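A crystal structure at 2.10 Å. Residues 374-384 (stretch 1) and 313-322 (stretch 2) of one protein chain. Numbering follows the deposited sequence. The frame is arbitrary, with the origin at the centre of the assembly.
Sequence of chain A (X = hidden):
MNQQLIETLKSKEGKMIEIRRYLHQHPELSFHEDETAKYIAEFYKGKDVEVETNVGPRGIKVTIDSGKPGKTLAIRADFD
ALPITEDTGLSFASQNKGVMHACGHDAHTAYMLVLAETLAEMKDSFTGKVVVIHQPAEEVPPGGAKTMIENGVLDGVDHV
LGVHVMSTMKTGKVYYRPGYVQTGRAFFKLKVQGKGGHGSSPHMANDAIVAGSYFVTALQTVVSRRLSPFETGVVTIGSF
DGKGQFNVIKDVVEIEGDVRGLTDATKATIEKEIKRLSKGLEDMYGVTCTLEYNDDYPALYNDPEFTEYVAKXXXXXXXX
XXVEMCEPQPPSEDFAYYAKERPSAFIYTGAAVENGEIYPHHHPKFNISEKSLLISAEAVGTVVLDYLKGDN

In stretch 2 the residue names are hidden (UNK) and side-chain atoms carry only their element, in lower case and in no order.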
# COMPACT_ATOMS: atom_id res chain seq x y z
N LEU A 374 -40.05 9.49 -32.11
CA LEU A 374 -40.41 9.16 -33.48
C LEU A 374 -39.30 8.35 -34.17
O LEU A 374 -39.59 7.36 -34.85
CB LEU A 374 -40.73 10.44 -34.27
CG LEU A 374 -41.09 10.36 -35.76
CD1 LEU A 374 -42.26 9.42 -36.02
CD2 LEU A 374 -41.37 11.75 -36.32
N ILE A 375 -38.05 8.76 -33.96
CA ILE A 375 -36.89 8.08 -34.53
C ILE A 375 -36.81 6.62 -34.07
O ILE A 375 -36.48 5.74 -34.86
CB ILE A 375 -35.58 8.83 -34.21
CG1 ILE A 375 -35.54 10.18 -34.93
CG2 ILE A 375 -34.35 7.99 -34.60
CD1 ILE A 375 -34.38 11.09 -34.50
N SER A 376 -37.11 6.38 -32.80
CA SER A 376 -37.12 5.02 -32.25
C SER A 376 -38.19 4.15 -32.92
O SER A 376 -37.91 3.02 -33.34
CB SER A 376 -37.33 5.06 -30.74
OG SER A 376 -36.25 5.73 -30.11
N ALA A 377 -39.40 4.68 -33.03
CA ALA A 377 -40.50 3.97 -33.68
C ALA A 377 -40.19 3.66 -35.14
O ALA A 377 -40.38 2.54 -35.59
CB ALA A 377 -41.81 4.74 -33.54
N GLU A 378 -39.70 4.67 -35.87
CA GLU A 378 -39.34 4.51 -37.28
C GLU A 378 -38.27 3.44 -37.47
O GLU A 378 -38.40 2.59 -38.35
CB GLU A 378 -38.88 5.85 -37.89
CG GLU A 378 -40.01 6.81 -38.25
CD GLU A 378 -39.50 8.20 -38.66
OE1 GLU A 378 -38.28 8.44 -38.59
OE2 GLU A 378 -40.33 9.05 -39.03
N ALA A 379 -37.24 3.50 -36.64
CA ALA A 379 -36.15 2.53 -36.67
C ALA A 379 -36.61 1.11 -36.39
O ALA A 379 -36.36 0.20 -37.18
CB ALA A 379 -35.07 2.94 -35.69
N VAL A 380 -37.30 0.92 -35.27
CA VAL A 380 -37.77 -0.41 -34.87
C VAL A 380 -38.82 -0.93 -35.86
O VAL A 380 -38.73 -2.08 -36.31
CB VAL A 380 -38.29 -0.42 -33.39
CG1 VAL A 380 -38.85 -1.77 -33.01
CG2 VAL A 380 -37.15 -0.05 -32.44
N GLY A 381 -39.77 -0.08 -36.24
CA GLY A 381 -40.77 -0.48 -37.23
C GLY A 381 -40.16 -0.93 -38.55
O GLY A 381 -40.59 -1.94 -39.12
N THR A 382 -39.18 -0.18 -39.04
CA THR A 382 -38.47 -0.52 -40.27
C THR A 382 -37.83 -1.90 -40.17
O THR A 382 -37.91 -2.71 -41.10
CB THR A 382 -37.39 0.54 -40.59
OG1 THR A 382 -38.02 1.81 -40.80
CG2 THR A 382 -36.59 0.15 -41.83
N VAL A 383 -37.18 -2.17 -39.04
CA VAL A 383 -36.59 -3.48 -38.82
C VAL A 383 -37.68 -4.55 -38.83
O VAL A 383 -37.55 -5.56 -39.52
CB VAL A 383 -35.77 -3.53 -37.52
CG1 VAL A 383 -35.26 -4.94 -37.25
CG2 VAL A 383 -34.61 -2.55 -37.61
N VAL A 384 -38.78 -4.30 -38.12
CA VAL A 384 -39.88 -5.25 -38.06
C VAL A 384 -40.43 -5.60 -39.45
O VAL A 384 -40.70 -6.77 -39.74
CB VAL A 384 -41.02 -4.75 -37.15
CG1 VAL A 384 -42.23 -5.68 -37.24
CG2 VAL A 384 -40.53 -4.63 -35.71
N UNK A 313 -30.18 -2.99 -42.70
CA UNK A 313 -31.59 -2.72 -42.99
C UNK A 313 -31.91 -1.23 -42.83
O UNK A 313 -32.57 -0.64 -43.69
c UNK A 313 -33.96 -3.32 -42.41
o UNK A 313 -32.21 -4.95 -42.24
c UNK A 313 -32.51 -3.56 -42.08
N UNK A 314 -31.42 -0.62 -41.75
CA UNK A 314 -31.74 0.78 -41.46
C UNK A 314 -31.06 1.76 -42.41
O UNK A 314 -31.62 2.81 -42.72
c UNK A 314 -32.26 0.49 -38.91
c UNK A 314 -31.62 0.73 -37.54
c UNK A 314 -33.68 1.03 -38.94
c UNK A 314 -31.40 1.13 -40.01
N UNK A 315 -29.86 1.42 -42.87
CA UNK A 315 -29.13 2.27 -43.81
C UNK A 315 -29.75 2.19 -45.20
O UNK A 315 -29.77 3.18 -45.94
c UNK A 315 -25.34 2.18 -42.76
c UNK A 315 -26.83 2.52 -42.69
c UNK A 315 -24.97 1.05 -41.80
n UNK A 315 -23.55 0.61 -41.95
c UNK A 315 -27.64 1.90 -43.83
N UNK A 316 -30.29 1.02 -45.54
CA UNK A 316 -30.88 0.77 -46.85
C UNK A 316 -32.33 1.24 -47.00
O UNK A 316 -32.89 1.19 -48.10
o UNK A 316 -28.30 -3.20 -48.14
c UNK A 316 -30.80 -0.72 -47.19
c UNK A 316 -29.45 -1.17 -47.68
c UNK A 316 -29.42 -2.65 -47.99
o UNK A 316 -30.50 -3.27 -48.09
N UNK A 317 -32.94 1.68 -45.91
CA UNK A 317 -34.31 2.18 -45.94
C UNK A 317 -34.37 3.68 -46.24
O UNK A 317 -35.41 4.19 -46.65
c UNK A 317 -35.01 1.87 -44.63
N UNK A 318 -33.27 4.36 -46.03
CA UNK A 318 -33.22 5.77 -46.21
C UNK A 318 -34.17 6.68 -45.49
O UNK A 318 -35.02 7.28 -46.11
c UNK A 318 -32.18 6.08 -48.48
n UNK A 318 -32.13 5.22 -49.49
c UNK A 318 -33.45 6.09 -47.67
o UNK A 318 -31.25 6.84 -48.21
N UNK A 319 -34.03 6.78 -44.18
CA UNK A 319 -34.97 7.54 -43.35
C UNK A 319 -34.42 8.94 -43.05
O UNK A 319 -33.36 9.31 -43.55
c UNK A 319 -35.63 5.32 -41.89
c UNK A 319 -36.66 4.84 -42.90
c UNK A 319 -35.27 6.81 -42.03
c UNK A 319 -34.39 4.43 -41.90
N UNK A 320 -35.07 9.64 -42.17
CA UNK A 320 -34.67 10.97 -41.89
C UNK A 320 -33.72 11.07 -40.70
O UNK A 320 -33.68 12.07 -39.98
c UNK A 320 -35.83 13.08 -42.30
o UNK A 320 -36.26 13.16 -43.47
o UNK A 320 -35.34 14.02 -41.66
c UNK A 320 -35.89 11.78 -41.63
N UNK A 321 -32.96 10.01 -40.52
CA UNK A 321 -31.91 9.93 -39.49
C UNK A 321 -30.74 9.04 -39.92
O UNK A 321 -30.92 8.07 -40.66
c UNK A 321 -34.64 8.18 -38.30
c UNK A 321 -34.69 5.77 -38.29
c UNK A 321 -35.36 6.99 -38.35
c UNK A 321 -33.30 5.74 -38.17
c UNK A 321 -33.25 8.17 -38.19
c UNK A 321 -32.48 9.46 -38.13
c UNK A 321 -32.59 6.94 -38.12
N UNK A 322 -29.54 9.38 -39.45
CA UNK A 322 -28.33 8.63 -39.76
C UNK A 322 -28.16 7.39 -38.91
O UNK A 322 -28.80 7.24 -37.86

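Position 313 carries one carbon bearing one oxygen and one further carbon, a beta-branched hydroxyl side chain. Its CA-to-CB bond points toward stretch 1, where the terminal carbon lies near Thr-382 and Val-383. This is Thr-313; its CG2 sits 4.2 Å from Thr-382 O, while its OG1 is hydrogen-bonded elsewhere in the structure.

At 314 there are four carbons, forked at the second. The CA-to-CB bond runs sideways, yet the end of the chain comes nearer and reaches the backbone of Ala-379 and the side chain of Val-383. The fork after one methylene makes it Leu-314. With chi1 m and chi2 t, CD2 lies 3.3 Å from Ala-379 O, 4.0 Å from Ala-379 CB and 3.9 Å from Val-383 CG2, so a single methyl touches two successive turns.

Position 315 has four carbons in a row ending in nitrogen and touches nothing on stretch 1: Lys-315. Position 316 has three carbons, the third carrying two oxygens, and is likewise exposed and free of the helix: Glu-316.

A lone carbon at 317 points toward stretch 1 and meets Thr-382. This is Ala-317, its CB 3.6 Å from Thr-382 CG2. At 318 two carbons, the second bearing one oxygen and one nitrogen, stay out of reach. The positive phi (56°), the first departure from helical geometry, suits Asn-318, a residue that tolerates this conformation comparatively well.

Position 319 again shows four carbons forked at the second; its CA-to-CB bond points toward the helix and the chain lies near Thr-382. It is Leu-319, with CD1 3.9 Å from Thr-382 OG1. That hydroxyl donates a hydrogen bond to Glu-378 O (2.6 Å between OG1 and O), so its polarity is met within its own helix.

Position 320 has two carbons, the second with two oxygens, and makes no close contact with stretch 1; it is exposed Asp-320. At 321, one carbon leads to a six-carbon ring without heteroatoms or a hydroxyl; the CA-to-CB bond points toward the helix and the ring lies among Ile-375, Glu-378 and Ala-379: Phe-321. Position 322 has no side-chain atoms and is Gly-322.

The contact buries 444 Å², both sides summed, without a hydrogen bond between the stretches. Phe-321 anchors one end: Ile-375 CG2 lies over a ring face, 3.8 Å from the centroid, in a CH-pi contact, while Glu-378 OE1 approaches the edge, 3.3 Å from Phe-321 CE2. Ala-379 CB, 3.9 Å from Phe-321 CZ, also lies against Leu-314 CD2 and so links this cluster to Leu-314, and packing of apolar groups holds the surfaces together.

Stretch 2 313-322: TLKEANLDFG
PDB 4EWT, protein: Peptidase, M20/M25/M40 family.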